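Uncharacterized conserved protein (Staphylococcus epidermidis, PDB 3FRM) is of unknown function but carries a GNAT-type acetyltransferase domain, so that it may transfer acyl groups as members of that superfamily do. Local coordinates at residues Q52-K55 against D56-V59; I19-S23 against R24-Y28; A169-H173 against Q174-I178. One frame throughout, in Å; residues are numbered along the deposited sequence.

How the interactions relate
Interactions 1 and 2 are neighbours, their centres 14 Å apart, and a salt bridge joins them directly: R24 NH1, from the hairpin of interaction 2, lies 3.0 Å from D56 OD1 on the helix of interaction 1. Interaction 3 belongs to the GNAT region on the opposite side of the chain's centre. Its nearest atoms are about 32 Å from those of interaction 1 and about 23 Å from those of interaction 2. Even so, the hairpins of interactions 2 and 3 belong to one extended mixed sheet. The sodium ion is bound by Y159, N160, D162 and I164, immediately before strand 165-171, whose end forms part of interaction 3.

Interaction 1: Q52-K55 against D56-V59; sequences QWLK and DIEV
Q52 and W53 accept the backbone N-H groups of D56 and I57 in consecutive i to i+4 bonds, D56 N to Q52 O and I57 N to W53 O each spanning 2.9 Å. They mark an ordinary turn of alpha-helix 50-66, the helix that connects strands 41-44 and 72-75 in a beta-alpha-beta unit. Two steps on, V59 N meets K55 O at 3.3 Å, in the carbonyl plane, while the intervening bond from E58 N to L54 O is weak.

The same spacing brings side chains together. W53 sends its indole out with CG anti to the backbone N (chi1 -175°), and the CD1 methyl of I57 sits over one face of the six-membered ring, a CH-pi contact modelled closer than is credible. L54 CD1 approaches the same methyl, I57 CD1, at 4.3 Å. Beyond this helix, F74 and F95 meet the indole edge-to-face, and helix 84-92 packs against it, so the ring is buried. On another side of the helix, the bent chain of Q52 returns its amide to D56, the two planes 30° apart. Q52 NE2 comes to 3.1 Å from D56 OD1, but the angle is too poor for a hydrogen bond. The buried carboxylate is instead held from outside the helix: R24, in the turn of the hairpin 17-29, forms a salt bridge with D56 OD1, and Y44 OH, on strand 41-44, bonds OD2, which together should favour its charged form. E58, whose OE2 also pairs with K61, folds back at chi2 (-51°). One water donates to both L54 O, at 2.8 Å, and E58 OE2, at 2.6 Å.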
ATOM      1  N   GLN A  52      24.215 -12.654  16.823  1.00 20.88           N
ATOM      2  CA  GLN A  52      24.306 -11.251  17.161  1.00 20.95           C
ATOM      3  C   GLN A  52      22.937 -10.727  17.557  1.00 20.40           C
ATOM      4  O   GLN A  52      22.787 -10.113  18.604  1.00 20.48           O
ATOM      5  CB  GLN A  52      24.738 -10.441  15.951  1.00 21.47           C
ATOM      6  CG  GLN A  52      26.090  -9.819  16.004  1.00 24.32           C
ATOM      7  CD  GLN A  52      26.450  -9.069  17.289  1.00 25.41           C
ATOM      8  OE1 GLN A  52      27.611  -8.718  17.473  1.00 27.04           O
ATOM      9  NE2 GLN A  52      25.487  -8.812  18.158  1.00 29.24           N
ATOM     10  N   TRP A  53      21.945 -10.975  16.704  1.00 19.90           N
ATOM     11  CA  TRP A  53      20.591 -10.485  16.940  1.00 20.10           C
ATOM     12  C   TRP A  53      20.030 -10.928  18.278  1.00 19.89           C
ATOM     13  O   TRP A  53      19.332 -10.145  18.935  1.00 20.10           O
ATOM     14  CB  TRP A  53      19.607 -10.822  15.772  1.00 19.79           C
ATOM     15  CG  TRP A  53      18.229 -10.194  15.982  1.00 19.81           C
ATOM     16  CD1 TRP A  53      17.941  -8.847  16.014  1.00 19.12           C
ATOM     17  CD2 TRP A  53      16.983 -10.870  16.244  1.00 15.70           C
ATOM     18  NE1 TRP A  53      16.601  -8.655  16.263  1.00 15.90           N
ATOM     19  CE2 TRP A  53      15.991  -9.872  16.400  1.00 15.53           C
ATOM     20  CE3 TRP A  53      16.606 -12.213  16.325  1.00 15.52           C
ATOM     21  CZ2 TRP A  53      14.644 -10.171  16.677  1.00 16.94           C
ATOM     22  CZ3 TRP A  53      15.269 -12.518  16.578  1.00 17.96           C
ATOM     23  CH2 TRP A  53      14.290 -11.480  16.748  1.00 19.87           C
ATOM     24  N   LEU A  54      20.348 -12.158  18.688  1.00 19.96           N
ATOM     25  CA  LEU A  54      19.899 -12.694  20.005  1.00 21.23           C
ATOM     26  C   LEU A  54      20.473 -11.927  21.183  1.00 21.26           C
ATOM     27  O   LEU A  54      19.779 -11.622  22.194  1.00 20.82           O
ATOM     28  CB  LEU A  54      20.299 -14.167  20.141  1.00 21.35           C
ATOM     29  CG  LEU A  54      19.246 -15.218  19.810  1.00 23.60           C
ATOM     30  CD1 LEU A  54      18.117 -14.719  18.934  1.00 24.12           C
ATOM     31  CD2 LEU A  54      19.900 -16.470  19.202  1.00 22.17           C
ATOM     32  N   LYS A  55      21.766 -11.641  21.038  1.00 21.38           N
ATOM     33  CA  LYS A  55      22.497 -10.828  21.981  1.00 21.77           C
ATOM     34  C   LYS A  55      21.928  -9.419  22.019  1.00 21.14           C
ATOM     35  O   LYS A  55      21.793  -8.870  23.097  1.00 22.23           O
ATOM     36  CB  LYS A  55      23.984 -10.818  21.619  1.00 22.41           C
ATOM     37  CG  LYS A  55      24.736 -12.068  22.089  1.00 23.41           C
ATOM     38  CD  LYS A  55      26.015 -12.280  21.332  1.00 27.85           C
ATOM     39  CE  LYS A  55      26.508 -13.699  21.567  1.00 31.40           C
ATOM     40  NZ  LYS A  55      27.378 -14.208  20.425  1.00 34.19           N
ATOM     41  N   ASP A  56      21.517  -8.882  20.867  1.00 20.09           N
ATOM     42  CA  ASP A  56      21.014  -7.513  20.784  1.00 19.76           C
ATOM     43  C   ASP A  56      19.606  -7.448  21.383  1.00 20.01           C
ATOM     44  O   ASP A  56      19.200  -6.443  21.989  1.00 19.45           O
ATOM     45  CB  ASP A  56      21.004  -7.026  19.343  1.00 20.01           C
ATOM     46  CG  ASP A  56      22.406  -6.975  18.706  1.00 20.82           C
ATOM     47  OD1 ASP A  56      23.428  -6.942  19.414  1.00 19.58           O
ATOM     48  OD2 ASP A  56      22.486  -6.920  17.457  1.00 24.66           O
ATOM     49  N   ILE A  57      18.868  -8.543  21.251  1.00 20.27           N
ATOM     50  CA  ILE A  57      17.590  -8.654  21.957  1.00 20.00           C
ATOM     51  C   ILE A  57      17.748  -8.467  23.428  1.00 18.86           C
ATOM     52  O   ILE A  57      16.911  -7.816  24.067  1.00 18.30           O
ATOM     53  CB  ILE A  57      16.912  -9.992  21.704  1.00 20.55           C
ATOM     54  CG1 ILE A  57      16.049  -9.847  20.461  1.00 22.43           C
ATOM     55  CG2 ILE A  57      15.986 -10.391  22.860  1.00 21.54           C
ATOM     56  CD1 ILE A  57      15.962 -11.109  19.668  1.00 24.95           C
ATOM     57  N   GLU A  58      18.820  -9.036  23.971  1.00 18.53           N
ATOM     58  CA  GLU A  58      18.989  -9.073  25.434  1.00 17.85           C
ATOM     59  C   GLU A  58      19.340  -7.696  25.987  1.00 16.61           C
ATOM     60  O   GLU A  58      18.687  -7.227  26.861  1.00 16.58           O
ATOM     61  CB  GLU A  58      20.023 -10.117  25.840  1.00 18.57           C
ATOM     62  CG  GLU A  58      19.556 -11.554  25.670  1.00 21.10           C
ATOM     63  CD  GLU A  58      18.191 -11.800  26.336  1.00 27.81           C
ATOM     64  OE1 GLU A  58      18.030 -11.555  27.566  1.00 27.12           O
ATOM     65  OE2 GLU A  58      17.265 -12.242  25.613  1.00 31.49           O
ATOM     66  N   VAL A  59      20.356  -7.065  25.421  1.00 17.03           N
ATOM     67  CA  VAL A  59      20.630  -5.642  25.582  1.00 17.34           C
ATOM     68  C   VAL A  59      19.398  -4.789  25.515  1.00 17.40           C
ATOM     69  O   VAL A  59      19.134  -4.083  26.467  1.00 17.81           O
ATOM     70  CB  VAL A  59      21.681  -5.073  24.551  1.00 17.93           C
ATOM     71  CG1 VAL A  59      22.106  -3.673  24.991  1.00 16.20           C
ATOM     72  CG2 VAL A  59      22.885  -5.941  24.534  1.00 16.19           C
TER
HETATM   73  O   HOH W   1      17.795 -13.322  23.306  1.00 12.36           O

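Interaction 2: I19-S23 against R24-Y28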
ATOM      1  N   ILE A  19      21.622   7.359  21.650  1.00 17.49           N
ATOM      2  CA  ILE A  19      22.449   6.935  22.772  1.00 16.81           C
ATOM      3  C   ILE A  19      23.852   6.522  22.296  1.00 16.95           C
ATOM      4  O   ILE A  19      24.868   6.965  22.800  1.00 16.82           O
ATOM      5  CB  ILE A  19      21.762   5.737  23.499  1.00 16.49           C
ATOM      6  CG1 ILE A  19      20.295   6.042  23.791  1.00 13.81           C
ATOM      7  CG2 ILE A  19      22.498   5.347  24.744  1.00 14.99           C
ATOM      8  CD1 ILE A  19      20.063   7.464  24.418  1.00 12.47           C
ATOM      9  N   THR A  20      23.890   5.665  21.307  1.00 16.94           N
ATOM     10  CA  THR A  20      25.131   5.123  20.822  1.00 18.08           C
ATOM     11  C   THR A  20      25.024   5.030  19.313  1.00 17.96           C
ATOM     12  O   THR A  20      23.970   4.729  18.782  1.00 18.11           O
ATOM     13  CB  THR A  20      25.336   3.733  21.468  1.00 17.65           C
ATOM     14  OG1 THR A  20      26.432   3.797  22.374  1.00 20.44           O
ATOM     15  CG2 THR A  20      25.576   2.656  20.455  1.00 20.62           C
ATOM     16  N   GLU A  21      26.105   5.321  18.616  1.00 18.76           N
ATOM     17  CA  GLU A  21      26.160   5.038  17.207  1.00 18.63           C
ATOM     18  C   GLU A  21      27.530   4.495  16.905  1.00 18.84           C
ATOM     19  O   GLU A  21      28.519   5.146  17.242  1.00 19.24           O
ATOM     20  CB  GLU A  21      25.948   6.277  16.377  1.00 18.71           C
ATOM     21  CG  GLU A  21      25.984   5.918  14.889  1.00 21.98           C
ATOM     22  CD  GLU A  21      25.519   7.025  13.981  1.00 29.08           C
ATOM     23  OE1 GLU A  21      24.987   8.068  14.483  1.00 31.97           O
ATOM     24  OE2 GLU A  21      25.671   6.847  12.742  1.00 30.95           O
ATOM     25  N   ASP A  22      27.588   3.319  16.279  1.00 17.91           N
ATOM     26  CA  ASP A  22      28.850   2.739  15.838  1.00 18.18           C
ATOM     27  C   ASP A  22      28.673   2.167  14.437  1.00 18.40           C
ATOM     28  O   ASP A  22      27.699   2.470  13.790  1.00 19.13           O
ATOM     29  CB  ASP A  22      29.345   1.700  16.821  1.00 17.40           C
ATOM     30  CG  ASP A  22      28.420   0.520  16.939  1.00 18.92           C
ATOM     31  OD1 ASP A  22      28.364  -0.105  18.037  1.00 25.53           O
ATOM     32  OD2 ASP A  22      27.737   0.200  15.957  1.00 18.91           O
ATOM     33  N   SER A  23      29.583   1.347  13.949  1.00 18.99           N
ATOM     34  CA  SER A  23      29.453   0.946  12.555  1.00 19.51           C
ATOM     35  C   SER A  23      28.311  -0.034  12.314  1.00 19.96           C
ATOM     36  O   SER A  23      27.824  -0.136  11.188  1.00 20.03           O
ATOM     37  CB  SER A  23      30.731   0.359  12.012  1.00 19.52           C
ATOM     38  OG  SER A  23      30.947  -0.901  12.607  1.00 18.62           O
ATOM     39  N   ARG A  24      27.860  -0.740  13.338  1.00 19.19           N
ATOM     40  CA  ARG A  24      26.748  -1.632  13.062  1.00 20.31           C
ATOM     41  C   ARG A  24      25.335  -1.117  13.337  1.00 20.14           C
ATOM     42  O   ARG A  24      24.400  -1.583  12.668  1.00 19.67           O
ATOM     43  CB  ARG A  24      26.929  -3.056  13.642  1.00 21.22           C
ATOM     44  CG  ARG A  24      27.651  -3.194  14.910  1.00 22.72           C
ATOM     45  CD  ARG A  24      27.645  -4.678  15.344  1.00 26.23           C
ATOM     46  NE  ARG A  24      27.191  -4.782  16.725  1.00 28.13           N
ATOM     47  CZ  ARG A  24      25.953  -5.106  17.145  1.00 26.72           C
ATOM     48  NH1 ARG A  24      25.702  -5.153  18.460  1.00 24.57           N
ATOM     49  NH2 ARG A  24      24.989  -5.438  16.294  1.00 20.96           N
ATOM     50  N   LYS A  25      25.184  -0.178  14.287  1.00 19.09           N
ATOM     51  CA  LYS A  25      23.863   0.245  14.784  1.00 18.03           C
ATOM     52  C   LYS A  25      23.822   1.571  15.563  1.00 16.70           C
ATOM     53  O   LYS A  25      24.767   1.962  16.218  1.00 16.94           O
ATOM     54  CB  LYS A  25      23.314  -0.821  15.713  1.00 19.01           C
ATOM     55  CG  LYS A  25      24.321  -1.185  16.785  1.00 21.07           C
ATOM     56  CD  LYS A  25      23.772  -1.005  18.131  1.00 25.56           C
ATOM     57  CE  LYS A  25      24.697  -1.661  19.225  1.00 26.15           C
ATOM     58  NZ  LYS A  25      26.129  -1.265  19.104  1.00 28.88           N
ATOM     59  N   ALA A  26      22.689   2.238  15.493  1.00 14.74           N
ATOM     60  CA  ALA A  26      22.401   3.419  16.281  1.00 13.70           C
ATOM     61  C   ALA A  26      21.328   2.967  17.244  1.00 13.41           C
ATOM     62  O   ALA A  26      20.408   2.288  16.836  1.00 13.56           O
ATOM     63  CB  ALA A  26      21.855   4.563  15.358  1.00 11.79           C
ATOM     64  N   ILE A  27      21.457   3.301  18.513  1.00 13.76           N
ATOM     65  CA  ILE A  27      20.419   3.002  19.518  1.00 14.15           C
ATOM     66  C   ILE A  27      19.697   4.288  19.975  1.00 14.07           C
ATOM     67  O   ILE A  27      20.352   5.232  20.357  1.00 14.50           O
ATOM     68  CB  ILE A  27      21.052   2.396  20.730  1.00 13.81           C
ATOM     69  CG1 ILE A  27      21.713   1.053  20.363  1.00 14.18           C
ATOM     70  CG2 ILE A  27      20.047   2.320  21.896  1.00 13.37           C
ATOM     71  CD1 ILE A  27      22.168   0.280  21.604  1.00 12.87           C
ATOM     72  N   TYR A  28      18.367   4.335  19.903  1.00 14.45           N
ATOM     73  CA  TYR A  28      17.607   5.523  20.266  1.00 13.35           C
ATOM     74  C   TYR A  28      16.651   5.153  21.412  1.00 15.00           C
ATOM     75  O   TYR A  28      16.043   4.091  21.411  1.00 14.07           O
ATOM     76  CB  TYR A  28      16.806   5.974  19.074  1.00 13.92           C
ATOM     77  CG  TYR A  28      17.616   6.641  17.983  1.00 13.29           C
ATOM     78  CD1 TYR A  28      17.675   8.023  17.899  1.00 14.66           C
ATOM     79  CD2 TYR A  28      18.336   5.893  17.072  1.00 15.56           C
ATOM     80  CE1 TYR A  28      18.415   8.666  16.897  1.00 19.97           C
ATOM     81  CE2 TYR A  28      19.105   6.512  16.078  1.00 19.12           C
ATOM     82  CZ  TYR A  28      19.121   7.914  16.002  1.00 22.10           C
ATOM     83  OH  TYR A  28      19.854   8.566  15.041  1.00 32.49           O
TER
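D22 and K25 close a tight beta hairpin, and the D22 side chain does much of the work. Its CG stands between the backbone N and the carbonyl carbon (chi1 64°), which swings the carboxylate back over the turn. D22 OD2 then accepts R24 N at 2.8 Å, an Asx turn, and K25 N at 3.1 Å, the two donors arriving from opposite faces of the carboxylate plane. D22 OD1 is left for the salt bridge to K25 NZ, 2.7 Å away. K25 starts out pointing away from the first strand, but bends at chi2 and chi4 bring its ammonium round to D22. K25 CG lies over the centre of the R24 guanidinium, 4.2 Å above that plane. Behind the turn, I27 N bonds to T20 O at 2.9 Å. The I27 branches divide their neighbours: CG1 runs beside T20 CG2, whereas I27 CG2 reaches I19 CB at 4.1 Å. E21 and A26 face the other side of the sheet. Strand 17-21 is one of the two edge strands of the sheet within this chain, while strand 25-29 pairs on its far side with strand 41-44. Helix 50-66 covers the face bearing I27, which touches M63, and receives the R24 guanidinium at D56.

Interaction 3: A169-H173 against Q174-I178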
ATOM      1  N   ALA A 169      -5.284  22.219   7.512  1.00 15.89           N
ATOM      2  CA  ALA A 169      -6.104  22.755   6.436  1.00 14.52           C
ATOM      3  C   ALA A 169      -7.555  22.837   6.888  1.00 14.97           C
ATOM      4  O   ALA A 169      -8.049  21.933   7.644  1.00 13.45           O
ATOM      5  CB  ALA A 169      -6.000  21.903   5.212  1.00 14.78           C
ATOM      6  N   TYR A 170      -8.229  23.908   6.438  1.00 13.66           N
ATOM      7  CA  TYR A 170      -9.642  24.095   6.715  1.00 15.14           C
ATOM      8  C   TYR A 170     -10.399  24.221   5.433  1.00 16.18           C
ATOM      9  O   TYR A 170      -9.965  24.920   4.505  1.00 15.26           O
ATOM     10  CB  TYR A 170      -9.927  25.367   7.531  1.00 14.68           C
ATOM     11  CG  TYR A 170      -9.276  25.451   8.887  1.00 15.04           C
ATOM     12  CD1 TYR A 170     -10.049  25.375  10.055  1.00 16.07           C
ATOM     13  CD2 TYR A 170      -7.894  25.617   9.016  1.00 15.90           C
ATOM     14  CE1 TYR A 170      -9.480  25.442  11.326  1.00 13.25           C
ATOM     15  CE2 TYR A 170      -7.301  25.679  10.292  1.00 17.33           C
ATOM     16  CZ  TYR A 170      -8.112  25.613  11.441  1.00 15.28           C
ATOM     17  OH  TYR A 170      -7.545  25.724  12.686  1.00 14.05           O
ATOM     18  N   VAL A 171     -11.565  23.572   5.415  1.00 17.46           N
ATOM     19  CA  VAL A 171     -12.603  23.830   4.403  1.00 17.02           C
ATOM     20  C   VAL A 171     -13.814  24.287   5.182  1.00 18.24           C
ATOM     21  O   VAL A 171     -14.221  23.632   6.174  1.00 18.61           O
ATOM     22  CB  VAL A 171     -12.922  22.570   3.562  1.00 16.62           C
ATOM     23  CG1 VAL A 171     -13.976  22.885   2.515  1.00 14.96           C
ATOM     24  CG2 VAL A 171     -11.668  22.091   2.907  1.00 12.78           C
ATOM     25  N   ASN A 172     -14.379  25.413   4.729  1.00 19.60           N
ATOM     26  CA  ASN A 172     -15.439  26.160   5.421  1.00 20.49           C
ATOM     27  C   ASN A 172     -15.204  26.261   6.929  1.00 20.69           C
ATOM     28  O   ASN A 172     -16.097  25.868   7.677  1.00 21.22           O
ATOM     29  CB  ASN A 172     -16.842  25.533   5.212  1.00 20.83           C
ATOM     30  CG  ASN A 172     -16.982  24.763   3.905  1.00 22.88           C
ATOM     31  OD1 ASN A 172     -17.295  25.331   2.859  1.00 25.32           O
ATOM     32  ND2 ASN A 172     -16.791  23.455   3.969  1.00 25.33           N
ATOM     33  N   HIS A 173     -14.042  26.759   7.383  1.00 20.45           N
ATOM     34  CA  HIS A 173     -13.716  26.865   8.857  1.00 20.65           C
ATOM     35  C   HIS A 173     -13.754  25.557   9.660  1.00 21.18           C
ATOM     36  O   HIS A 173     -13.769  25.575  10.885  1.00 21.59           O
ATOM     37  CB  HIS A 173     -14.572  27.923   9.591  1.00 19.87           C
ATOM     38  CG  HIS A 173     -14.722  29.187   8.824  1.00 19.55           C
ATOM     39  ND1 HIS A 173     -15.796  29.422   7.996  1.00 21.01           N
ATOM     40  CD2 HIS A 173     -13.894  30.245   8.680  1.00 19.24           C
ATOM     41  CE1 HIS A 173     -15.643  30.593   7.398  1.00 20.33           C
ATOM     42  NE2 HIS A 173     -14.493  31.108   7.794  1.00 21.19           N
ATOM     43  N   GLN A 174     -13.743  24.415   8.988  1.00 21.49           N
ATOM     44  CA  GLN A 174     -13.717  23.151   9.709  1.00 21.17           C
ATOM     45  C   GLN A 174     -12.332  22.504   9.462  1.00 20.95           C
ATOM     46  O   GLN A 174     -11.887  22.397   8.311  1.00 20.04           O
ATOM     47  CB  GLN A 174     -14.909  22.288   9.267  1.00 21.50           C
ATOM     48  CG  GLN A 174     -14.919  20.812   9.736  1.00 25.66           C
ATOM     49  CD  GLN A 174     -15.851  19.869   8.911  1.00 27.41           C
ATOM     50  OE1 GLN A 174     -15.894  18.643   9.150  1.00 28.79           O
ATOM     51  NE2 GLN A 174     -16.587  20.438   7.953  1.00 26.04           N
ATOM     52  N   PRO A 175     -11.617  22.125  10.544  1.00 20.60           N
ATOM     53  CA  PRO A 175     -10.301  21.547  10.266  1.00 20.48           C
ATOM     54  C   PRO A 175     -10.451  20.154   9.634  1.00 20.15           C
ATOM     55  O   PRO A 175     -11.318  19.391  10.022  1.00 20.20           O
ATOM     56  CB  PRO A 175      -9.653  21.470  11.629  1.00 20.46           C
ATOM     57  CG  PRO A 175     -10.811  21.351  12.602  1.00 21.81           C
ATOM     58  CD  PRO A 175     -11.980  22.064  11.974  1.00 20.35           C
ATOM     59  N   VAL A 176      -9.598  19.846   8.674  1.00 19.54           N
ATOM     60  CA  VAL A 176      -9.829  18.749   7.766  1.00 19.79           C
ATOM     61  C   VAL A 176      -8.553  17.945   7.309  1.00 18.78           C
ATOM     62  O   VAL A 176      -8.655  16.785   6.928  1.00 18.95           O
ATOM     63  CB  VAL A 176     -10.627  19.321   6.601  1.00 20.25           C
ATOM     64  CG1 VAL A 176     -10.061  18.924   5.240  1.00 22.76           C
ATOM     65  CG2 VAL A 176     -12.113  19.017   6.778  1.00 21.35           C
ATOM     66  N   GLY A 177      -7.374  18.566   7.375  1.00 18.16           N
ATOM     67  CA  GLY A 177      -6.101  17.978   6.896  1.00 16.35           C
ATOM     68  C   GLY A 177      -4.930  18.387   7.785  1.00 14.85           C
ATOM     69  O   GLY A 177      -4.886  19.515   8.272  1.00 16.03           O
ATOM     70  N   ILE A 178      -3.975  17.499   8.015  1.00 13.56           N
ATOM     71  CA  ILE A 178      -2.787  17.905   8.773  1.00 13.26           C
ATOM     72  C   ILE A 178      -1.481  17.365   8.178  1.00 14.92           C
ATOM     73  O   ILE A 178      -1.472  16.406   7.366  1.00 16.42           O
ATOM     74  CB  ILE A 178      -2.911  17.578  10.335  1.00 12.59           C
ATOM     75  CG1 ILE A 178      -3.046  16.074  10.544  1.00 11.49           C
ATOM     76  CG2 ILE A 178      -4.116  18.351  10.988  1.00  7.42           C
ATOM     77  CD1 ILE A 178      -3.076  15.669  12.094  1.00 12.96           C
TER
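A169 O is gripped by two successive backbone N-H groups, from V176 N at 2.8 Å and, more weakly, from G177 N at 3.4 Å. V176 N approaches nearly along the carbonyl direction (C=O...N 164°). Two residues facing one in this way make a classic beta bulge, and it shifts the register between A169 and Y170. The residue A169 also donates, A169 N bonding to G177 O at 2.8 Å.

Beyond the bulge the strands stay paired to the end of the hairpin. V171 N reaches Q174 O at 3.1 Å and Q174 N returns to V171 O at 3.0 Å, the latter from well above the carbonyl plane. Between them N172 and H173, both with positive phi, form a type I' turn, the tight two-residue connection suited to the twist of antiparallel strands. Strands 165-171 and 174-183 thus build a hairpin within the antiparallel part of the GNAT fold, with strands 120-123 and 188-195 on its two flanks.

The two faces differ. On one, Y170 has CG beside its backbone N (chi1 -60°), and its ring lies obliquely across P175, with Y170 CE1 at 4.0 Å from P175 CB. Its hydroxyl is hydrogen-bonded to D131 of helix 129-136, which also packs under P175 and I178. On the other, A169 and V171 turn toward helix 204-216, A169 touching I208 and V171 touching I204. V176 meets I204 as well, and V176 CG1 lies 4.2 Å from V171 CG2.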